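Local coordinates for 2-aminomuconate 6-semialdehyde dehydrogenase (Burkholderia cenocepacia, PDB 4U3W), which probably catalyses the NAD-dependent oxidation of 2-aminomuconate 6-semialdehyde to 2-aminomuconate, at residues 153-159 and 498-504; 128-132 and 180-185; 71-77 and 187-192; 246-252 and 268-274. All blocks are in the same frame, centred on the assembly; numbering follows the deposited sequence. Where two conformers were deposited one is given.

Contact 1: residues 153-159 and 498-504; sequences ELINYVT and TNVCVRI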
# COMPACT_ATOMS: atom_id res chain seq x y z
N GLU A 153 -1.18 -3.91 -25.00
CA GLU A 153 -1.34 -3.98 -23.55
C GLU A 153 -0.13 -4.67 -22.94
O GLU A 153 0.46 -5.58 -23.53
CB GLU A 153 -2.65 -4.71 -23.12
CG GLU A 153 -2.88 -4.63 -21.55
CD GLU A 153 -4.13 -5.36 -21.02
OE1 GLU A 153 -4.97 -5.79 -21.85
OE2 GLU A 153 -4.23 -5.53 -19.77
N LEU A 154 0.27 -4.18 -21.77
CA LEU A 154 1.47 -4.71 -21.13
C LEU A 154 1.16 -4.87 -19.68
O LEU A 154 0.30 -4.17 -19.14
CB LEU A 154 2.68 -3.79 -21.34
CG LEU A 154 2.93 -3.36 -22.79
CD1 LEU A 154 2.32 -1.99 -23.13
CD2 LEU A 154 4.43 -3.42 -23.05
N ILE A 155 1.84 -5.80 -19.03
CA ILE A 155 1.77 -5.87 -17.60
C ILE A 155 3.14 -5.49 -17.02
O ILE A 155 4.19 -5.76 -17.65
CB ILE A 155 1.34 -7.29 -17.11
CG1 ILE A 155 2.29 -8.37 -17.61
CG2 ILE A 155 -0.11 -7.59 -17.61
CD1 ILE A 155 1.97 -9.76 -17.07
N ASN A 156 3.13 -4.85 -15.86
CA ASN A 156 4.35 -4.47 -15.15
C ASN A 156 4.33 -5.08 -13.78
O ASN A 156 3.30 -5.01 -13.09
CB ASN A 156 4.47 -2.95 -14.97
CG ASN A 156 4.39 -2.17 -16.27
OD1 ASN A 156 5.43 -1.76 -16.84
ND2 ASN A 156 3.15 -1.92 -16.73
N TYR A 157 5.43 -5.68 -13.34
CA TYR A 157 5.51 -5.92 -11.92
C TYR A 157 6.91 -5.60 -11.37
O TYR A 157 7.93 -5.71 -12.10
CB TYR A 157 5.10 -7.35 -11.60
CG TYR A 157 5.89 -8.36 -12.42
CD1 TYR A 157 5.41 -8.82 -13.64
CD2 TYR A 157 7.06 -8.87 -11.93
CE1 TYR A 157 6.18 -9.75 -14.43
CE2 TYR A 157 7.84 -9.84 -12.69
CZ TYR A 157 7.37 -10.27 -13.92
OH TYR A 157 8.14 -11.21 -14.62
N VAL A 158 6.95 -5.20 -10.10
CA VAL A 158 8.19 -4.73 -9.53
C VAL A 158 8.86 -5.78 -8.66
O VAL A 158 8.28 -6.20 -7.68
CB VAL A 158 7.98 -3.45 -8.71
CG1 VAL A 158 9.35 -2.99 -8.14
CG2 VAL A 158 7.38 -2.39 -9.61
N THR A 159 10.05 -6.25 -9.07
CA THR A 159 10.79 -7.26 -8.33
C THR A 159 11.92 -6.60 -7.53
O THR A 159 12.30 -5.46 -7.81
CB THR A 159 11.42 -8.33 -9.25
OG1 THR A 159 12.48 -7.74 -10.02
CG2 THR A 159 10.36 -8.92 -10.18
N THR A 498 13.51 -3.77 -9.77
CA THR A 498 13.44 -3.90 -11.21
C THR A 498 11.97 -3.91 -11.62
O THR A 498 11.19 -4.66 -11.07
CB THR A 498 14.11 -5.20 -11.74
OG1 THR A 498 15.50 -5.20 -11.37
CG2 THR A 498 13.98 -5.32 -13.35
N ASN A 499 11.62 -3.02 -12.53
CA ASN A 499 10.30 -3.07 -13.16
C ASN A 499 10.38 -3.99 -14.40
O ASN A 499 11.19 -3.73 -15.30
CB ASN A 499 9.82 -1.67 -13.53
CG ASN A 499 8.38 -1.66 -14.04
OD1 ASN A 499 7.45 -2.06 -13.32
ND2 ASN A 499 8.18 -1.23 -15.28
N VAL A 500 9.64 -5.10 -14.38
CA VAL A 500 9.57 -6.03 -15.49
C VAL A 500 8.27 -5.74 -16.26
O VAL A 500 7.17 -5.81 -15.67
CB VAL A 500 9.61 -7.50 -15.05
CG1 VAL A 500 9.35 -8.46 -16.24
CG2 VAL A 500 10.89 -7.82 -14.27
N CYS A 501 8.42 -5.38 -17.54
CA CYS A 501 7.34 -4.92 -18.38
C CYS A 501 7.14 -5.87 -19.55
O CYS A 501 8.00 -5.95 -20.42
CB CYS A 501 7.64 -3.49 -18.88
SG CYS A 501 6.33 -2.74 -19.87
N VAL A 502 6.01 -6.58 -19.57
CA VAL A 502 5.78 -7.67 -20.49
C VAL A 502 4.61 -7.37 -21.44
O VAL A 502 3.47 -7.15 -20.98
CB VAL A 502 5.43 -9.02 -19.74
CG1 VAL A 502 5.18 -10.13 -20.73
CG2 VAL A 502 6.53 -9.41 -18.70
N ARG A 503 4.87 -7.37 -22.74
CA ARG A 503 3.78 -7.15 -23.70
C ARG A 503 2.89 -8.38 -23.72
O ARG A 503 3.42 -9.49 -23.73
CB ARG A 503 4.33 -6.85 -25.11
CG ARG A 503 3.19 -6.63 -26.09
CD ARG A 503 3.65 -6.12 -27.46
NE ARG A 503 2.45 -5.93 -28.29
CZ ARG A 503 2.43 -5.86 -29.63
NH1 ARG A 503 3.56 -5.93 -30.34
NH2 ARG A 503 1.26 -5.70 -30.24
N ILE A 504 1.56 -8.24 -23.66
CA ILE A 504 0.73 -9.45 -23.72
C ILE A 504 -0.27 -9.38 -24.89
O ILE A 504 -0.95 -10.36 -25.19
CB ILE A 504 -0.04 -9.71 -22.39
CG1 ILE A 504 -1.01 -8.57 -22.07
CG2 ILE A 504 0.98 -9.89 -21.21
CD1 ILE A 504 -2.05 -8.85 -20.92

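Contact 2: residues 128-132 and 180-185; sequences NFRTF and TWKVAP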
# COMPACT_ATOMS: atom_id res chain seq x y z
N ASN A 128 15.83 -6.70 16.45
CA ASN A 128 16.11 -6.26 15.07
C ASN A 128 16.09 -7.44 14.12
O ASN A 128 15.49 -7.35 13.04
CB ASN A 128 17.47 -5.57 14.95
CG ASN A 128 17.43 -4.12 15.44
OD1 ASN A 128 16.39 -3.47 15.41
ND2 ASN A 128 18.58 -3.62 15.95
N PHE A 129 16.73 -8.55 14.53
CA PHE A 129 16.74 -9.74 13.66
C PHE A 129 15.31 -10.31 13.49
O PHE A 129 14.91 -10.61 12.35
CB PHE A 129 17.70 -10.80 14.20
CG PHE A 129 19.15 -10.49 13.88
CD1 PHE A 129 19.67 -10.73 12.61
CD2 PHE A 129 19.97 -9.92 14.83
CE1 PHE A 129 21.00 -10.40 12.32
CE2 PHE A 129 21.33 -9.62 14.52
CZ PHE A 129 21.80 -9.86 13.27
N ARG A 130 14.53 -10.40 14.58
CA ARG A 130 13.18 -11.01 14.49
C ARG A 130 12.24 -10.12 13.68
O ARG A 130 11.40 -10.61 12.91
CB ARG A 130 12.59 -11.26 15.89
CG ARG A 130 13.52 -12.12 16.73
CD ARG A 130 12.75 -13.11 17.58
NE ARG A 130 13.56 -13.70 18.62
CZ ARG A 130 14.16 -14.88 18.51
NH1 ARG A 130 14.05 -15.59 17.37
NH2 ARG A 130 14.85 -15.36 19.54
N THR A 131 12.40 -8.82 13.85
CA THR A 131 11.56 -7.89 13.13
C THR A 131 11.72 -7.95 11.64
O THR A 131 10.75 -8.02 10.88
CB THR A 131 11.82 -6.45 13.61
OG1 THR A 131 11.26 -6.32 14.90
CG2 THR A 131 11.15 -5.43 12.68
N PHE A 132 12.96 -7.88 11.17
CA PHE A 132 13.15 -7.93 9.75
C PHE A 132 12.92 -9.31 9.19
O PHE A 132 12.59 -9.43 8.02
CB PHE A 132 14.56 -7.40 9.36
CG PHE A 132 14.67 -5.90 9.49
CD1 PHE A 132 14.00 -5.07 8.60
CD2 PHE A 132 15.31 -5.33 10.58
CE1 PHE A 132 14.04 -3.68 8.76
CE2 PHE A 132 15.35 -3.95 10.74
CZ PHE A 132 14.72 -3.13 9.82
N THR A 180 23.32 -4.24 14.50
CA THR A 180 22.28 -5.15 14.02
C THR A 180 21.14 -4.45 13.27
O THR A 180 20.49 -5.07 12.42
CB THR A 180 21.65 -5.94 15.18
OG1 THR A 180 21.07 -5.02 16.11
CG2 THR A 180 22.73 -6.80 15.86
N TRP A 181 20.90 -3.18 13.61
CA TRP A 181 19.95 -2.36 12.91
C TRP A 181 20.27 -2.34 11.39
O TRP A 181 19.35 -2.26 10.57
CB TRP A 181 19.99 -0.95 13.51
CG TRP A 181 19.22 0.09 12.80
CD1 TRP A 181 19.72 1.25 12.25
CD2 TRP A 181 17.80 0.12 12.57
NE1 TRP A 181 18.69 1.99 11.69
CE2 TRP A 181 17.51 1.31 11.85
CE3 TRP A 181 16.75 -0.75 12.87
CZ2 TRP A 181 16.21 1.67 11.46
CZ3 TRP A 181 15.44 -0.41 12.47
CH2 TRP A 181 15.19 0.79 11.76
N LYS A 182 21.56 -2.45 11.04
CA LYS A 182 21.98 -2.52 9.63
C LYS A 182 22.21 -3.95 9.14
O LYS A 182 21.80 -4.32 8.01
CB LYS A 182 23.30 -1.72 9.40
CG LYS A 182 23.27 -0.30 9.92
CD LYS A 182 22.05 0.44 9.37
CE LYS A 182 22.04 1.94 9.77
NZ LYS A 182 23.41 2.52 9.38
N VAL A 183 22.86 -4.78 9.96
CA VAL A 183 23.15 -6.15 9.51
C VAL A 183 21.84 -6.93 9.22
O VAL A 183 21.73 -7.63 8.21
CB VAL A 183 23.99 -6.91 10.58
CG1 VAL A 183 24.25 -8.40 10.19
CG2 VAL A 183 25.34 -6.20 10.81
N ALA A 184 20.83 -6.76 10.07
CA ALA A 184 19.62 -7.58 9.89
C ALA A 184 18.85 -7.28 8.58
O ALA A 184 18.56 -8.22 7.86
CB ALA A 184 18.68 -7.48 11.15
N PRO A 185 18.51 -6.01 8.27
CA PRO A 185 17.86 -5.80 6.98
C PRO A 185 18.80 -6.15 5.81
O PRO A 185 18.31 -6.65 4.79
CB PRO A 185 17.48 -4.28 6.98
CG PRO A 185 18.44 -3.68 7.99
CD PRO A 185 18.55 -4.76 9.06

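Contact 3: residues 71-77 and 187-192; sequences AQKAGWR and LAMGNC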
# COMPACT_ATOMS: atom_id res chain seq x y z
N ALA A 71 30.26 -15.21 -2.35
CA ALA A 71 29.12 -15.80 -1.61
C ALA A 71 27.76 -15.43 -2.23
O ALA A 71 26.80 -16.23 -2.20
CB ALA A 71 29.20 -15.36 -0.10
N GLN A 72 27.66 -14.23 -2.80
CA GLN A 72 26.48 -13.90 -3.60
C GLN A 72 26.22 -14.97 -4.70
O GLN A 72 25.14 -15.59 -4.77
CB GLN A 72 26.67 -12.53 -4.26
CG GLN A 72 26.36 -11.36 -3.38
CD GLN A 72 24.84 -11.22 -3.09
OE1 GLN A 72 24.09 -10.77 -3.92
NE2 GLN A 72 24.42 -11.58 -1.87
N LYS A 73 27.22 -15.20 -5.53
CA LYS A 73 27.06 -16.11 -6.65
C LYS A 73 27.01 -17.57 -6.20
O LYS A 73 26.46 -18.41 -6.89
CB LYS A 73 28.20 -15.90 -7.66
CG LYS A 73 28.39 -14.42 -8.02
CD LYS A 73 29.55 -14.19 -8.97
CE LYS A 73 30.34 -12.93 -8.54
NZ LYS A 73 31.66 -12.79 -9.22
N ALA A 74 27.59 -17.90 -5.04
CA ALA A 74 27.55 -19.28 -4.59
C ALA A 74 26.16 -19.66 -4.08
O ALA A 74 25.93 -20.81 -3.69
CB ALA A 74 28.57 -19.54 -3.52
N GLY A 75 25.22 -18.71 -4.08
CA GLY A 75 23.85 -19.09 -3.85
C GLY A 75 23.08 -18.28 -2.82
O GLY A 75 21.87 -18.41 -2.72
N TRP A 76 23.77 -17.45 -2.05
CA TRP A 76 23.06 -16.63 -1.05
C TRP A 76 22.11 -15.69 -1.76
O TRP A 76 21.03 -15.34 -1.23
CB TRP A 76 24.04 -15.82 -0.20
CG TRP A 76 23.31 -14.98 0.87
CD1 TRP A 76 23.13 -13.63 0.86
CD2 TRP A 76 22.64 -15.47 2.05
NE1 TRP A 76 22.42 -13.23 1.99
CE2 TRP A 76 22.13 -14.33 2.75
CE3 TRP A 76 22.47 -16.74 2.62
CZ2 TRP A 76 21.44 -14.44 3.97
CZ3 TRP A 76 21.79 -16.84 3.85
CH2 TRP A 76 21.29 -15.69 4.51
N ARG A 77 22.52 -15.27 -2.96
CA ARG A 77 21.70 -14.40 -3.80
C ARG A 77 20.34 -15.06 -4.15
O ARG A 77 19.32 -14.37 -4.30
CB ARG A 77 22.47 -14.03 -5.07
CG ARG A 77 21.76 -13.13 -6.04
CD ARG A 77 22.54 -13.05 -7.33
NE ARG A 77 22.72 -14.37 -7.95
CZ ARG A 77 23.63 -14.65 -8.89
NH1 ARG A 77 24.46 -13.72 -9.34
NH2 ARG A 77 23.71 -15.88 -9.39
N LEU A 187 20.95 -8.59 5.53
CA LEU A 187 20.90 -10.03 5.31
C LEU A 187 19.48 -10.45 4.90
O LEU A 187 19.31 -11.39 4.11
CB LEU A 187 21.34 -10.80 6.55
CG LEU A 187 22.80 -10.66 6.99
CD1 LEU A 187 23.04 -11.42 8.29
CD2 LEU A 187 23.79 -11.18 5.89
N ALA A 188 18.48 -9.77 5.46
CA ALA A 188 17.08 -10.10 5.14
C ALA A 188 16.78 -9.97 3.64
O ALA A 188 15.98 -10.74 3.07
CB ALA A 188 16.12 -9.16 5.97
N MET A 189 17.39 -8.97 3.01
CA MET A 189 17.18 -8.74 1.58
C MET A 189 18.16 -9.53 0.69
O MET A 189 18.18 -9.33 -0.51
CB MET A 189 17.29 -7.26 1.22
CG MET A 189 16.37 -6.35 1.91
SD MET A 189 14.67 -7.02 2.15
CE MET A 189 14.03 -7.05 0.50
N GLY A 190 18.91 -10.45 1.27
CA GLY A 190 19.68 -11.40 0.49
C GLY A 190 21.03 -10.85 0.10
O GLY A 190 21.68 -11.42 -0.80
N ASN A 191 21.46 -9.75 0.73
CA ASN A 191 22.84 -9.25 0.50
C ASN A 191 23.88 -10.00 1.30
O ASN A 191 23.56 -10.58 2.35
CB ASN A 191 22.98 -7.78 0.88
CG ASN A 191 22.00 -6.90 0.18
OD1 ASN A 191 22.19 -6.56 -0.99
ND2 ASN A 191 20.92 -6.50 0.90
N CYS A 192 25.14 -9.93 0.86
CA CYS A 192 26.23 -10.24 1.75
C CYS A 192 26.73 -8.94 2.41
O CYS A 192 26.46 -7.83 1.94
CB CYS A 192 27.40 -10.93 1.00
SG CYS A 192 26.76 -12.54 0.29

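Contact 4: residues 246-252 and 268-274; sequences ITFTGES and EVSFELG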
# COMPACT_ATOMS: atom_id res chain seq x y z
N ILE A 246 27.07 1.72 0.92
CA ILE A 246 27.62 1.96 2.25
C ILE A 246 26.46 2.44 3.13
O ILE A 246 25.74 3.35 2.73
CB ILE A 246 28.70 3.05 2.27
CG1 ILE A 246 29.95 2.58 1.53
CG2 ILE A 246 29.12 3.39 3.72
CD1 ILE A 246 30.69 1.45 2.31
N THR A 247 26.28 1.82 4.29
CA THR A 247 25.32 2.35 5.29
C THR A 247 26.21 2.78 6.43
O THR A 247 27.26 2.15 6.74
CB THR A 247 24.23 1.33 5.68
OG1 THR A 247 23.26 1.96 6.55
CG2 THR A 247 24.86 0.15 6.41
N PHE A 248 25.90 3.93 6.97
CA PHE A 248 26.81 4.53 7.91
C PHE A 248 25.99 5.29 8.96
O PHE A 248 25.04 5.96 8.61
CB PHE A 248 27.79 5.47 7.21
CG PHE A 248 28.61 6.32 8.17
CD1 PHE A 248 29.66 5.77 8.90
CD2 PHE A 248 28.28 7.68 8.38
CE1 PHE A 248 30.39 6.57 9.82
CE2 PHE A 248 29.02 8.48 9.27
CZ PHE A 248 30.06 7.93 10.00
N THR A 249 26.34 5.14 10.23
CA THR A 249 25.73 5.96 11.30
C THR A 249 26.89 6.64 12.02
O THR A 249 27.82 5.96 12.45
CB THR A 249 24.89 5.10 12.27
OG1 THR A 249 23.84 4.43 11.53
CG2 THR A 249 24.23 5.97 13.40
N GLY A 250 26.87 7.97 12.13
CA GLY A 250 27.96 8.65 12.83
C GLY A 250 28.04 10.14 12.55
O GLY A 250 27.05 10.77 12.19
N GLU A 251 29.24 10.73 12.66
CA GLU A 251 29.32 12.18 12.51
C GLU A 251 29.01 12.63 11.08
O GLU A 251 29.35 11.93 10.10
CB GLU A 251 30.71 12.71 12.89
CG GLU A 251 31.04 12.74 14.33
CD GLU A 251 32.43 13.35 14.50
OE1 GLU A 251 32.57 14.58 14.38
OE2 GLU A 251 33.39 12.57 14.66
N SER A 252 28.39 13.81 10.96
CA SER A 252 28.04 14.37 9.65
C SER A 252 29.29 14.60 8.76
O SER A 252 29.23 14.38 7.54
CB SER A 252 27.27 15.70 9.82
OG SER A 252 25.98 15.48 10.42
N GLU A 268 25.29 3.19 -3.75
CA GLU A 268 24.22 3.62 -2.85
C GLU A 268 24.77 3.99 -1.48
O GLU A 268 25.81 3.47 -1.03
CB GLU A 268 23.17 2.53 -2.71
CG GLU A 268 22.02 2.70 -3.69
CD GLU A 268 21.10 3.81 -3.20
OE1 GLU A 268 21.57 4.62 -2.35
OE2 GLU A 268 19.94 3.87 -3.64
N VAL A 269 24.10 4.93 -0.84
CA VAL A 269 24.45 5.38 0.49
C VAL A 269 23.20 5.56 1.35
O VAL A 269 22.18 6.06 0.87
CB VAL A 269 25.24 6.72 0.47
CG1 VAL A 269 26.72 6.52 0.07
CG2 VAL A 269 24.57 7.71 -0.47
N SER A 270 23.32 5.17 2.60
CA SER A 270 22.31 5.47 3.62
C SER A 270 23.01 6.02 4.86
O SER A 270 23.83 5.34 5.49
CB SER A 270 21.48 4.21 3.96
OG SER A 270 20.40 4.52 4.89
N PHE A 271 22.66 7.25 5.24
CA PHE A 271 23.37 7.93 6.35
C PHE A 271 22.46 8.34 7.50
O PHE A 271 21.42 8.92 7.27
CB PHE A 271 24.07 9.22 5.85
CG PHE A 271 25.15 8.99 4.87
CD1 PHE A 271 25.89 7.81 4.86
CD2 PHE A 271 25.43 9.97 3.93
CE1 PHE A 271 26.93 7.63 3.92
CE2 PHE A 271 26.46 9.80 2.99
CZ PHE A 271 27.20 8.62 2.98
N GLU A 272 22.88 8.07 8.73
CA GLU A 272 22.22 8.61 9.90
C GLU A 272 23.30 9.39 10.67
O GLU A 272 24.24 8.78 11.20
CB GLU A 272 21.63 7.49 10.76
CG GLU A 272 20.51 6.71 10.04
CD GLU A 272 20.28 5.29 10.59
OE1 GLU A 272 21.03 4.84 11.51
OE2 GLU A 272 19.32 4.61 10.12
N LEU A 273 23.20 10.72 10.66
CA LEU A 273 24.39 11.53 10.99
C LEU A 273 24.15 12.34 12.29
O LEU A 273 23.43 11.87 13.20
CB LEU A 273 24.77 12.42 9.81
CG LEU A 273 25.05 11.67 8.47
CD1 LEU A 273 25.35 12.62 7.34
CD2 LEU A 273 26.18 10.64 8.62
N GLY A 274 24.75 13.53 12.41
CA GLY A 274 24.66 14.25 13.69
C GLY A 274 23.31 14.91 13.93
O GLY A 274 22.43 14.90 13.05

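Contact 1: residues 153-159 and 498-504
The carbonyl oxygen Ile155 O takes the N-H of Val502 at 2.8 Å (N-H...O 171°) and is also met by the CA of Cys501 at 3.3 Å. The return bond, Ile155 N to Val502 O, closes a hydrogen-bonded pair, and the same pattern recurs at Tyr157-Val500 and Thr159-Thr498. Beyond the last full pair, Ile504 N reaches Glu153 O at 2.9 Å. On the face carrying Asn156 and Cys501, Asn499 ND2 donates to Asn156 OD1 at 3.2 Å, the two amides lying nearly coplanar at 12°. Asn156 ND2 holds Thr146 and Phe144 O on the next strand, which fixes the flip of that amide, whereas the buried Asn499 OD1 has no partner in the model. Leu154 CD2 fills in against Cys501 SG at 3.8 Å. On the other face, chi1 of 53° places Tyr157 CG between its backbone N and carbonyl carbon, and the ring then lies alongside Val500, whose CB stands 4.0 Å from the ring centroid in a CH-pi contact. Tyr157 OH bonds His449 of the second subunit, and the ring stacks with Tyr143 of the fourth. Residues 499-502 also pair in parallel with a strand of the second subunit. The sheet, antiparallel between 153-159 and 498-504, thus runs on into the second subunit, as expected of the oligomerisation arm of tetrameric aldehyde dehydrogenases.

Contact 2: residues 128-132 and 180-185
Thr180 meets Asn128 and Phe129 with its two branches. Its OG1 accepts a nearly straight hydrogen bond from Asn128 ND2, 2.9 Å long at 172°, and lies in the plane of that amide; the first torsion that turns OG1 back over the helix backbone also brings it within hydrogen-bonding distance of Leu176 O and Leu177 O, which can share its one proton. The methyl CG2 presses on Phe129 CE2 at 3.4 Å. Trp181 starts away from helix 114-138, but its indole (CG anti to the backbone N, chi1 172°) brings CE3 and CZ3 to Asn128 and Phe132. Asn128 OD1 approaches the edge of the six-membered ring, 3.7 Å from Trp181 CE3. Farther out on the same ring, Trp181 CZ3 touches Phe132 CZ at 3.9 Å, with the two ring planes inclined at 55°. Val183 adds a light contact through CG1 beside Phe129. Ala184 has the central place: its CB sits over one face of the Phe129 ring, 4.0 Å from the centroid, and also rests against Asn128 O and Phe132 CD2. Pro185 lays its CB over the centre of one face of Phe132, in a CH-pi contact 3.9 Å from the centroid, while CD lies 3.6 Å from Phe132 CD2. The short axes pass 8.7 Å apart, with the Ala184 methyl lying between them. Helix 114-138 also packs on helix 81-96, where Phe129 reaches Leu88, Ile91 and Ile95; helix 175-188 lays Val183 and Lys182 on strand 153-169, and Ser490 of helix 487-493 packs on Phe132 and Pro185.

Contact 3: residues 71-77 and 187-192
Gln72 NE2 spends both of its hydrogens on the 187-192 segment, giving one to Gly190 O at 2.9 Å and the other to Cys192 SG at 3.3 Å. Both acceptors lie in the plane of the amide, and Gly190 O receives its bond on a lone pair, so the group is pinned in rotation. The side chain reaches them by bending at chi2 (-71°), which folds the amide back to the edge of the Trp76 ring. A weaker bond runs from Trp76 NE1 to Asn191 O, 2.9 Å long but bent to 125° at the hydrogen. Gly190 O and Asn191 O belong to the turn that follows helix 175-188: Gly190, with positive phi, is the C-prime residue of a Schellman motif that ends the helix, with Gly190 N bonded to Leu187 O and Asn191 N to Ala186 O. From there the chain enters strand 192-196, Cys192 pairing through its backbone with strand 153-169. Helix 58-76 takes a wider pi-type turn here, in which Trp76 N bonds Ala71 O. Around the polar centre, Cys192 SG makes an oblique sulfur-aromatic contact 4.6 Å from the centroid of the Trp76 five-membered ring and touches Ala71 CB at 3.7 Å. At the far end of the indole, Trp76 CZ2 lies 3.7 Å from Leu187 O and more loosely by Leu187 CD2; Trp87, Leu217 and Val221 meet the same indole from elsewhere in the chain.

Contact 4: residues 246-252 and 268-274
Chi1 of -59° sets Thr249 OG1, and chi1 of -64° sets Glu272 CG, anti to the residue's own carbonyl carbon; the extended glutamate chain then carries its carboxylate to the hydroxyl on the same face of the sheet. Thr249 OG1 donates to Glu272 OE1 at 2.8 Å, coming from above the carboxylate plane, 41° out of it. Both groups have further partners on helix 175-188: Lys182 NZ bonds Thr249 OG1, and Thr247 OG1 beside it, while Glu272 OE2 takes the indole N-H of Trp181. Beneath them the backbones run in parallel register, each second residue of 246-250 giving its N-H to the neighbouring strand, from Ile246 N to Glu268 O through to Gly250 N to Glu272 O at 2.9 Å. The two strands are the flanks of a beta-alpha-beta crossover made through helix 252-261, part of the Rossmann-like domain that binds the nucleotide in aldehyde dehydrogenases, and Glu272-Leu273-Gly274 opens the Glu-Leu-Gly-Gly signature of that family. Beyond the paired strands, Ser252 OG accepts Gly274 N at 3.0 Å and also bonds Leu479 O, tying the start of the helix to the loop after the second strand. On the face of Phe248 and Phe271, Phe248 CB touches Phe271 CD1 at 3.8 Å; Leu273 CD2, from beyond the strand end, comes to the edge of the Phe248 ring, 3.6 Å from CE2. Ile258 of the crossover helix lies on Ile246 and both phenylalanines, while Val266 of the second subunit packs on Phe271 and Leu273.

Overall arrangement
Contacts 2, 3 and 4 cluster in one body of the chain, whereas contact 1 lies out on the arm, its centre about 38 Å from that of the chain. Helix 175-188 serves both contacts 2 and 3, whose centres are about 15 Å apart and which touch between Phe132 and Ala188. Contact 4 lies about 17 Å from contact 2, between centres, and is joined to it by Lys182. Strand 153-169 links the two regions, entering contact 1 at one end and neighbouring strand 245-249 farther on. Contact 2 is nested inside contact 3, and contact 4 inside contact 1, so the C-terminal strand closes the longest loop and carries the sheet into another subunit.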